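Local coordinates for glycerol trinitrate reductase (Agrobacterium tumefaciens, PDB 5EPD), which probably acts as an FMN-dependent oxidoreductase of the Old Yellow Enzyme family in xenobiotic degradation, and was crystallised here without its flavin, at residues G115-Q120 with A188-V193; D177-A182 with T233-Q238; R40-P45 with A331-F336. All coordinates share one frame; numbering follows the deposited sequence.

Overall arrangement
Nearest the N terminus, the first barrel strand, 41-43, forms one half of contact 3. Its partner is strand 333-336, and 285 residues separate segments 40-45 and 331-336, so this contact closes the eight-stranded parallel barrel and the loop that holds the other two contacts. Within that loop, contact 1 joins strand 117-122 to the segment leading into strand 193-196, the third and fourth strands. Contact 2 starts at 177-182, inside the loop of contact 1, and ends at 233-238, beyond it; the two therefore cross, and it pairs neighbouring helices of the outer layer. V193 of contact 1 packs against V236 of contact 2, while Q120 meets P45 of contact 3.

Contact 1. Residues G115-Q120 with A188-V193; sequences GRIVLQ and AGFDGV
In this TIM barrel the third and fourth strands come together where I117 and L119 meet F190, D191 and V193, at the parallel bridge between L119 and V193. The loop arrives from helix 171-187, which ends in a Schellman motif at G189. D191 grips the backbone of I117 twice. Its amide N donates to I117 O at 2.9 Å, and its OD2 accepts a nearly straight bond from I117 N at 2.8 Å, through the lone pair facing away from OD1. With CG set beside the backbone N (chi1 -54°), the carboxylate turns back to reach that amide. OD2 also accepts a bond from H111 NE2. Further along, L119 N donates to G192 O at 3.1 Å. L119 CB lies over one face of the F190 ring, 3.5 Å from its centroid in a CH-pi contact, while L119 CD1 reaches F190 CE2 at 3.4 Å. I117 CG1 meets the same ring at CE1, and W103 of helix 97-112 packs against it edge-to-face. R116 adds a long salt bridge, NH1 to D191 OD1 at 4.0 Å, with the oxygen well out of the guanidinium plane, so that it acts through charge alone. The two bonds between D191 and I117, one given and one taken, hold the loop at the start of strand 117-122, and R116's positive charge probably helps to stabilise the carboxylate.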
loop_
_atom_site.group_PDB
_atom_site.type_symbol
_atom_site.label_atom_id
_atom_site.label_comp_id
_atom_site.label_asym_id
_atom_site.label_seq_id
_atom_site.Cartn_x
_atom_site.Cartn_y
_atom_site.Cartn_z
ATOM N N GLY A 115 6.817 6.072 17.051
ATOM C CA GLY A 115 6.118 5.238 16.057
ATOM C C GLY A 115 6.978 4.551 15.000
ATOM O O GLY A 115 8.204 4.716 14.951
ATOM N N ARG A 116 6.325 3.759 14.154
ATOM C CA ARG A 116 6.979 3.132 12.989
ATOM C C ARG A 116 6.203 3.452 11.722
ATOM O O ARG A 116 4.967 3.576 11.731
ATOM C CB ARG A 116 7.078 1.616 13.152
ATOM C CG ARG A 116 7.798 1.221 14.421
ATOM C CD ARG A 116 9.289 1.416 14.225
ATOM N NE ARG A 116 9.922 2.157 15.309
ATOM C CZ ARG A 116 11.235 2.167 15.552
ATOM N NH1 ARG A 116 12.082 1.471 14.802
ATOM N NH2 ARG A 116 11.710 2.892 16.562
ATOM N N ILE A 117 6.941 3.611 10.634
ATOM C CA ILE A 117 6.339 3.963 9.351
ATOM C C ILE A 117 7.132 3.382 8.195
ATOM O O ILE A 117 8.358 3.542 8.084
ATOM C CB ILE A 117 6.123 5.492 9.178
ATOM C CG1 ILE A 117 5.229 5.757 7.959
ATOM C CG2 ILE A 117 7.456 6.242 9.096
ATOM C CD1 ILE A 117 4.907 7.227 7.783
ATOM N N VAL A 118 6.378 2.698 7.352
ATOM C CA VAL A 118 6.853 2.054 6.165
ATOM C C VAL A 118 6.200 2.776 4.970
ATOM O O VAL A 118 5.022 3.162 5.034
ATOM C CB VAL A 118 6.462 0.573 6.280
ATOM C CG1 VAL A 118 6.328 -0.096 4.928
ATOM C CG2 VAL A 118 7.494 -0.134 7.141
ATOM N N LEU A 119 6.966 2.987 3.900
ATOM C CA LEU A 119 6.432 3.593 2.660
ATOM C C LEU A 119 5.925 2.532 1.656
ATOM O O LEU A 119 6.635 1.585 1.289
ATOM C CB LEU A 119 7.480 4.522 2.026
ATOM C CG LEU A 119 7.117 5.275 0.742
ATOM C CD1 LEU A 119 7.903 6.565 0.569
ATOM C CD2 LEU A 119 7.375 4.414 -0.476
ATOM N N GLN A 120 4.688 2.697 1.197
ATOM C CA GLN A 120 4.147 1.789 0.174
ATOM C C GLN A 120 4.466 2.269 -1.238
ATOM O O GLN A 120 3.918 3.265 -1.707
ATOM C CB GLN A 120 2.628 1.573 0.314
ATOM C CG GLN A 120 2.104 0.436 -0.563
ATOM C CD GLN A 120 0.598 0.347 -0.618
ATOM O OE1 GLN A 120 -0.067 1.329 -0.895
ATOM N NE2 GLN A 120 0.062 -0.823 -0.405
ATOM N N ALA A 188 14.923 8.727 3.190
ATOM C CA ALA A 188 13.875 9.555 3.811
ATOM C C ALA A 188 13.514 9.187 5.284
ATOM O O ALA A 188 12.604 9.787 5.876
ATOM C CB ALA A 188 12.634 9.533 2.938
ATOM N N GLY A 189 14.218 8.207 5.856
ATOM C CA GLY A 189 14.032 7.805 7.246
ATOM C C GLY A 189 12.936 6.775 7.477
ATOM O O GLY A 189 12.504 6.585 8.608
ATOM N N PHE A 190 12.466 6.102 6.426
ATOM C CA PHE A 190 11.421 5.095 6.614
ATOM C C PHE A 190 12.049 3.869 7.229
ATOM O O PHE A 190 13.221 3.605 7.025
ATOM C CB PHE A 190 10.724 4.732 5.300
ATOM C CG PHE A 190 9.686 5.733 4.868
ATOM C CD1 PHE A 190 8.380 5.621 5.308
ATOM C CD2 PHE A 190 10.012 6.774 4.010
ATOM C CE1 PHE A 190 7.421 6.525 4.903
ATOM C CE2 PHE A 190 9.053 7.685 3.605
ATOM C CZ PHE A 190 7.757 7.561 4.054
ATOM N N ASP A 191 11.242 3.135 7.981
ATOM C CA ASP A 191 11.672 1.903 8.644
ATOM C C ASP A 191 11.621 0.689 7.703
ATOM O O ASP A 191 12.023 -0.403 8.080
ATOM C CB ASP A 191 10.800 1.676 9.887
ATOM C CG ASP A 191 10.808 2.880 10.816
ATOM O OD1 ASP A 191 11.913 3.247 11.248
ATOM O OD2 ASP A 191 9.744 3.507 11.070
ATOM N N GLY A 192 11.123 0.903 6.487
ATOM C CA GLY A 192 11.083 -0.114 5.441
ATOM C C GLY A 192 10.075 0.306 4.372
ATOM O O GLY A 192 9.551 1.425 4.412
ATOM N N VAL A 193 9.796 -0.602 3.439
ATOM C CA VAL A 193 8.806 -0.370 2.386
ATOM C C VAL A 193 7.829 -1.521 2.220
ATOM O O VAL A 193 8.083 -2.661 2.653
ATOM C CB VAL A 193 9.458 -0.156 1.012
ATOM C CG1 VAL A 193 10.398 1.046 1.058
ATOM C CG2 VAL A 193 10.185 -1.426 0.566
#

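Contact 2. Residues D177-A182 with T233-Q238; sequences DFRKAA and TAAVAQ
V236 of helix 227-240 packs against F178 and A182 of helix 171-187, joining two neighbouring helices of the outer layer of the TIM barrel. These helices lie on the two flanks of the fourth barrel strand in sequence, one before 193-196 and the other after it. The short segments run in roughly the same direction, 30° apart, with their axes approaching to 8.4 Å. The backbones come closest at R179 and V236, whose CA atoms are 4.9 Å apart.

Apolar contact dominates. The two methyls of V236 divide the work: with CG1 anti to the backbone N (chi1 168°), that branch points to A182, and CG2 is left to face F178. CG2 meets F178 CB at 4.1 Å and lies 3.9 Å from F178 O, a carbonyl already occupied by the helical bond from A182 N. The F178 side chain leads away at its end and touches L121, I81 and, on the partner helix, V232. V236 itself continues inward onto T245 and V193. The CB of A235 also points toward helix 171-187, and lies 4.4 Å from R179 CG.

Polar contact is peripheral, and no hydrogen bond spans the two segments. R179 passes A235 with its CG 3.8 Å from A235 O, a van der Waals approach. The chain then bends (chi3 43°) and carries the guanidinium off to other partners: NE forms a salt bridge with D176 OD1 and NH1 one with E239 OE1. Since E239 belongs to helix 227-240, this charge pair ties the same two helices just beyond the segments. Between the two segments the closest approach is A182 CB to V236 CG1, 3.7 Å.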
loop_
_atom_site.group_PDB
_atom_site.type_symbol
_atom_site.label_atom_id
_atom_site.label_comp_id
_atom_site.label_asym_id
_atom_site.label_seq_id
_atom_site.Cartn_x
_atom_site.Cartn_y
_atom_site.Cartn_z
ATOM N N ASP A 177 13.196 1.341 -11.190
ATOM C CA ASP A 177 12.486 2.459 -10.547
ATOM C C ASP A 177 11.998 2.083 -9.165
ATOM O O ASP A 177 12.047 2.918 -8.270
ATOM C CB ASP A 177 11.298 2.906 -11.378
ATOM C CG ASP A 177 11.707 3.511 -12.700
ATOM O OD1 ASP A 177 12.885 3.903 -12.817
ATOM O OD2 ASP A 177 10.855 3.577 -13.616
ATOM N N PHE A 178 11.528 0.841 -8.984
ATOM C CA PHE A 178 11.212 0.325 -7.646
ATOM C C PHE A 178 12.474 0.204 -6.787
ATOM O O PHE A 178 12.468 0.580 -5.599
ATOM C CB PHE A 178 10.542 -1.045 -7.696
ATOM C CG PHE A 178 9.063 -1.002 -7.959
ATOM C CD1 PHE A 178 8.166 -0.717 -6.935
ATOM C CD2 PHE A 178 8.556 -1.286 -9.221
ATOM C CE1 PHE A 178 6.790 -0.701 -7.171
ATOM C CE2 PHE A 178 7.183 -1.268 -9.474
ATOM C CZ PHE A 178 6.293 -0.983 -8.446
ATOM N N ARG A 179 13.541 -0.346 -7.370
ATOM C CA ARG A 179 14.799 -0.527 -6.648
ATOM C C ARG A 179 15.261 0.813 -6.091
ATOM O O ARG A 179 15.579 0.938 -4.916
ATOM C CB ARG A 179 15.893 -1.109 -7.556
ATOM C CG ARG A 179 17.089 -1.656 -6.776
ATOM C CD ARG A 179 18.365 -1.783 -7.610
ATOM N NE ARG A 179 18.581 -0.613 -8.470
ATOM C CZ ARG A 179 19.185 0.529 -8.111
ATOM N NH1 ARG A 179 19.685 0.709 -6.887
ATOM N NH2 ARG A 179 19.300 1.509 -9.001
ATOM N N LYS A 180 15.293 1.812 -6.955
ATOM C CA LYS A 180 15.753 3.136 -6.598
ATOM C C LYS A 180 14.753 3.755 -5.608
ATOM O O LYS A 180 15.155 4.392 -4.619
ATOM C CB LYS A 180 15.893 3.959 -7.886
ATOM C CG LYS A 180 16.603 5.290 -7.785
ATOM C CD LYS A 180 16.166 6.177 -8.959
ATOM C CE LYS A 180 14.818 6.880 -8.702
ATOM N NZ LYS A 180 13.930 6.968 -9.901
ATOM N N ALA A 181 13.456 3.542 -5.832
ATOM C CA ALA A 181 12.452 4.111 -4.923
ATOM C C ALA A 181 12.575 3.552 -3.495
ATOM O O ALA A 181 12.341 4.272 -2.533
ATOM C CB ALA A 181 11.031 3.947 -5.464
ATOM N N ALA A 182 12.958 2.290 -3.357
ATOM C CA ALA A 182 13.218 1.721 -2.036
ATOM C C ALA A 182 14.394 2.407 -1.342
ATOM O O ALA A 182 14.300 2.725 -0.162
ATOM C CB ALA A 182 13.471 0.228 -2.129
ATOM N N THR A 233 10.015 -7.327 -6.024
ATOM C CA THR A 233 10.284 -7.605 -4.612
ATOM C C THR A 233 11.732 -8.107 -4.351
ATOM O O THR A 233 12.349 -7.774 -3.338
ATOM C CB THR A 233 9.255 -8.629 -4.061
ATOM O OG1 THR A 233 7.933 -8.259 -4.471
ATOM C CG2 THR A 233 9.302 -8.715 -2.539
ATOM N N ALA A 234 12.270 -8.911 -5.256
ATOM C CA ALA A 234 13.645 -9.416 -5.123
ATOM C C ALA A 234 14.691 -8.283 -5.187
ATOM O O ALA A 234 15.668 -8.271 -4.413
ATOM C CB ALA A 234 13.921 -10.473 -6.202
ATOM N N ALA A 235 14.475 -7.341 -6.118
ATOM C CA ALA A 235 15.356 -6.189 -6.292
ATOM C C ALA A 235 15.269 -5.222 -5.117
ATOM O O ALA A 235 16.281 -4.678 -4.695
ATOM C CB ALA A 235 15.033 -5.473 -7.584
ATOM N N VAL A 236 14.060 -4.997 -4.610
ATOM C CA VAL A 236 13.860 -4.144 -3.450
ATOM C C VAL A 236 14.499 -4.791 -2.224
ATOM O O VAL A 236 15.195 -4.131 -1.469
ATOM C CB VAL A 236 12.355 -3.877 -3.191
ATOM C CG1 VAL A 236 12.133 -3.233 -1.824
ATOM C CG2 VAL A 236 11.771 -2.995 -4.283
ATOM N N ALA A 237 14.260 -6.088 -2.037
ATOM C CA ALA A 237 14.840 -6.817 -0.914
ATOM C C ALA A 237 16.370 -6.776 -0.929
ATOM O O ALA A 237 16.989 -6.664 0.125
ATOM C CB ALA A 237 14.347 -8.258 -0.900
ATOM N N GLN A 238 16.978 -6.861 -2.113
ATOM C CA GLN A 238 18.448 -6.828 -2.212
ATOM C C GLN A 238 18.999 -5.447 -1.904
ATOM O O GLN A 238 19.956 -5.313 -1.142
ATOM C CB GLN A 238 18.946 -7.288 -3.584
ATOM C CG GLN A 238 19.620 -8.650 -3.570
ATOM C CD GLN A 238 20.434 -8.872 -4.819
ATOM O OE1 GLN A 238 20.169 -9.795 -5.593
ATOM N NE2 GLN A 238 21.409 -8.000 -5.048
#

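Contact 3. Residues R40-P45 with A331-F336; sequences RIVMAP and ADLIAF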
loop_
_atom_site.group_PDB
_atom_site.type_symbol
_atom_site.label_atom_id
_atom_site.label_comp_id
_atom_site.label_asym_id
_atom_site.label_seq_id
_atom_site.Cartn_x
_atom_site.Cartn_y
_atom_site.Cartn_z
ATOM N N ARG A 40 0.162 -4.514 17.841
ATOM C CA ARG A 40 -0.075 -5.320 16.668
ATOM C C ARG A 40 -1.076 -4.665 15.723
ATOM O O ARG A 40 -1.580 -5.305 14.774
ATOM C CB ARG A 40 -0.565 -6.715 17.097
ATOM C CG ARG A 40 0.536 -7.580 17.681
ATOM C CD ARG A 40 -0.011 -8.933 18.094
ATOM N NE ARG A 40 1.019 -9.696 18.788
ATOM C CZ ARG A 40 1.723 -10.713 18.273
ATOM N NH1 ARG A 40 1.509 -11.163 17.032
ATOM N NH2 ARG A 40 2.649 -11.309 19.029
ATOM N N ILE A 41 -1.371 -3.395 15.980
ATOM C CA ILE A 41 -2.322 -2.655 15.132
ATOM C C ILE A 41 -1.585 -1.874 14.025
ATOM O O ILE A 41 -0.688 -1.045 14.281
ATOM C CB ILE A 41 -3.224 -1.726 15.965
ATOM C CG1 ILE A 41 -4.007 -2.540 16.997
ATOM C CG2 ILE A 41 -4.183 -0.960 15.065
ATOM C CD1 ILE A 41 -4.520 -1.678 18.129
ATOM N N VAL A 42 -1.961 -2.164 12.779
ATOM C CA VAL A 42 -1.368 -1.498 11.628
ATOM C C VAL A 42 -2.352 -0.509 10.990
ATOM O O VAL A 42 -3.550 -0.804 10.825
ATOM C CB VAL A 42 -0.901 -2.549 10.615
ATOM C CG1 VAL A 42 -0.274 -1.894 9.396
ATOM C CG2 VAL A 42 0.066 -3.503 11.311
ATOM N N MET A 43 -1.842 0.676 10.677
ATOM C CA MET A 43 -2.587 1.628 9.874
ATOM C C MET A 43 -2.341 1.303 8.409
ATOM O O MET A 43 -1.229 1.432 7.900
ATOM C CB MET A 43 -2.169 3.076 10.165
ATOM C CG MET A 43 -2.897 4.093 9.288
ATOM S SD MET A 43 -2.473 5.758 9.800
ATOM C CE MET A 43 -3.098 6.690 8.407
ATOM N N ALA A 44 -3.400 0.908 7.734
ATOM C CA ALA A 44 -3.297 0.520 6.350
ATOM C C ALA A 44 -3.048 1.737 5.432
ATOM O O ALA A 44 -3.322 2.900 5.808
ATOM C CB ALA A 44 -4.566 -0.199 5.955
ATOM N N PRO A 45 -2.524 1.477 4.220
ATOM C CA PRO A 45 -2.297 2.535 3.224
ATOM C C PRO A 45 -3.614 3.127 2.763
ATOM O O PRO A 45 -4.532 2.393 2.335
ATOM C CB PRO A 45 -1.606 1.803 2.085
ATOM C CG PRO A 45 -2.140 0.406 2.185
ATOM C CD PRO A 45 -2.233 0.137 3.664
ATOM N N ALA A 331 -3.106 -14.640 11.768
ATOM C CA ALA A 331 -2.266 -13.481 11.460
ATOM C C ALA A 331 -1.468 -13.063 12.659
ATOM O O ALA A 331 -1.775 -13.441 13.794
ATOM C CB ALA A 331 -3.107 -12.307 10.995
ATOM N N ASP A 332 -0.454 -12.246 12.389
ATOM C CA ASP A 332 0.422 -11.675 13.421
ATOM C C ASP A 332 0.116 -10.191 13.708
ATOM O O ASP A 332 0.332 -9.717 14.821
ATOM C CB ASP A 332 1.855 -11.813 12.938
ATOM C CG ASP A 332 2.172 -13.225 12.497
ATOM O OD1 ASP A 332 1.968 -14.127 13.338
ATOM O OD2 ASP A 332 2.575 -13.431 11.317
ATOM N N LEU A 333 -0.354 -9.467 12.685
ATOM C CA LEU A 333 -0.764 -8.071 12.804
ATOM C C LEU A 333 -2.118 -7.894 12.102
ATOM O O LEU A 333 -2.484 -8.674 11.204
ATOM C CB LEU A 333 0.283 -7.174 12.160
ATOM C CG LEU A 333 1.724 -7.396 12.629
ATOM C CD1 LEU A 333 2.684 -6.547 11.816
ATOM C CD2 LEU A 333 1.847 -7.053 14.108
ATOM N N ILE A 334 -2.882 -6.891 12.516
ATOM C CA ILE A 334 -4.119 -6.587 11.819
ATOM C C ILE A 334 -4.117 -5.103 11.451
ATOM O O ILE A 334 -3.773 -4.242 12.272
ATOM C CB ILE A 334 -5.376 -7.077 12.570
ATOM C CG1 ILE A 334 -6.638 -6.390 12.043
ATOM C CG2 ILE A 334 -5.257 -6.832 14.057
ATOM C CD1 ILE A 334 -7.798 -7.341 11.815
ATOM N N ALA A 335 -4.435 -4.844 10.170
ATOM C CA ALA A 335 -4.400 -3.516 9.595
ATOM C C ALA A 335 -5.825 -3.029 9.475
ATOM O O ALA A 335 -6.655 -3.753 8.962
ATOM C CB ALA A 335 -3.722 -3.545 8.239
ATOM N N PHE A 336 -6.073 -1.808 9.968
ATOM C CA PHE A 336 -7.368 -1.114 9.943
ATOM C C PHE A 336 -7.238 0.070 9.007
ATOM O O PHE A 336 -6.212 0.762 9.013
ATOM C CB PHE A 336 -7.708 -0.560 11.337
ATOM C CG PHE A 336 -7.925 -1.613 12.377
ATOM C CD1 PHE A 336 -6.849 -2.221 12.994
ATOM C CD2 PHE A 336 -9.211 -2.008 12.730
ATOM C CE1 PHE A 336 -7.043 -3.203 13.940
ATOM C CE2 PHE A 336 -9.415 -3.002 13.676
ATOM C CZ PHE A 336 -8.327 -3.605 14.279
#
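Strands 41-43 and 333-336 run parallel, the first and the last of the TIM barrel, and so close its sheet, with the bonding continued by R40 and A44. Their short axes come within 4.5 Å and diverge by 37°, as suits strongly twisted barrel strands. Four backbone bonds stitch them, donated alternately from either strand. I334 N gives to R40 O at 3.1 Å, and V42 N returns the bond to I334 O at 2.8 Å. F336 N then donates to V42 O at 2.8 Å, followed by A44 N to F336 O at 3.1 Å. I41 pairs with I334, V42 with A335 and M43 with F336.

The face bearing I41 and F336 looks to helix 346-352. There I41 CG2 touches the F336 ring at CD1, 3.6 Å away, and both residues pack on L350. On the opposite face V42 lies beside A335, CB to CB at 3.8 Å. One V42 methyl, CG2, leans on L333 CB, and A44 CB extends the same apolar patch beside A335.

R40 stands where the pairing begins. Its chain is extended from CG to NE (chi2 180°), running across the side chain of L333 at about a right angle, with CG against CD2. This carries NH1 to D332 O at 2.9 Å, in the carbonyl plane and on a lone pair, although the oxygen is tilted somewhat out of the guanidinium plane. The carbonyl of D332 thus holds R40, just before strand 41-43, while its carboxylate holds Y311 N of strand 310-313 through OD2 and R304 of helix 300-306 through an OD1 salt bridge. That carboxylate, not in contact with the R40 guanidinium, may add a weak favourable charge effect.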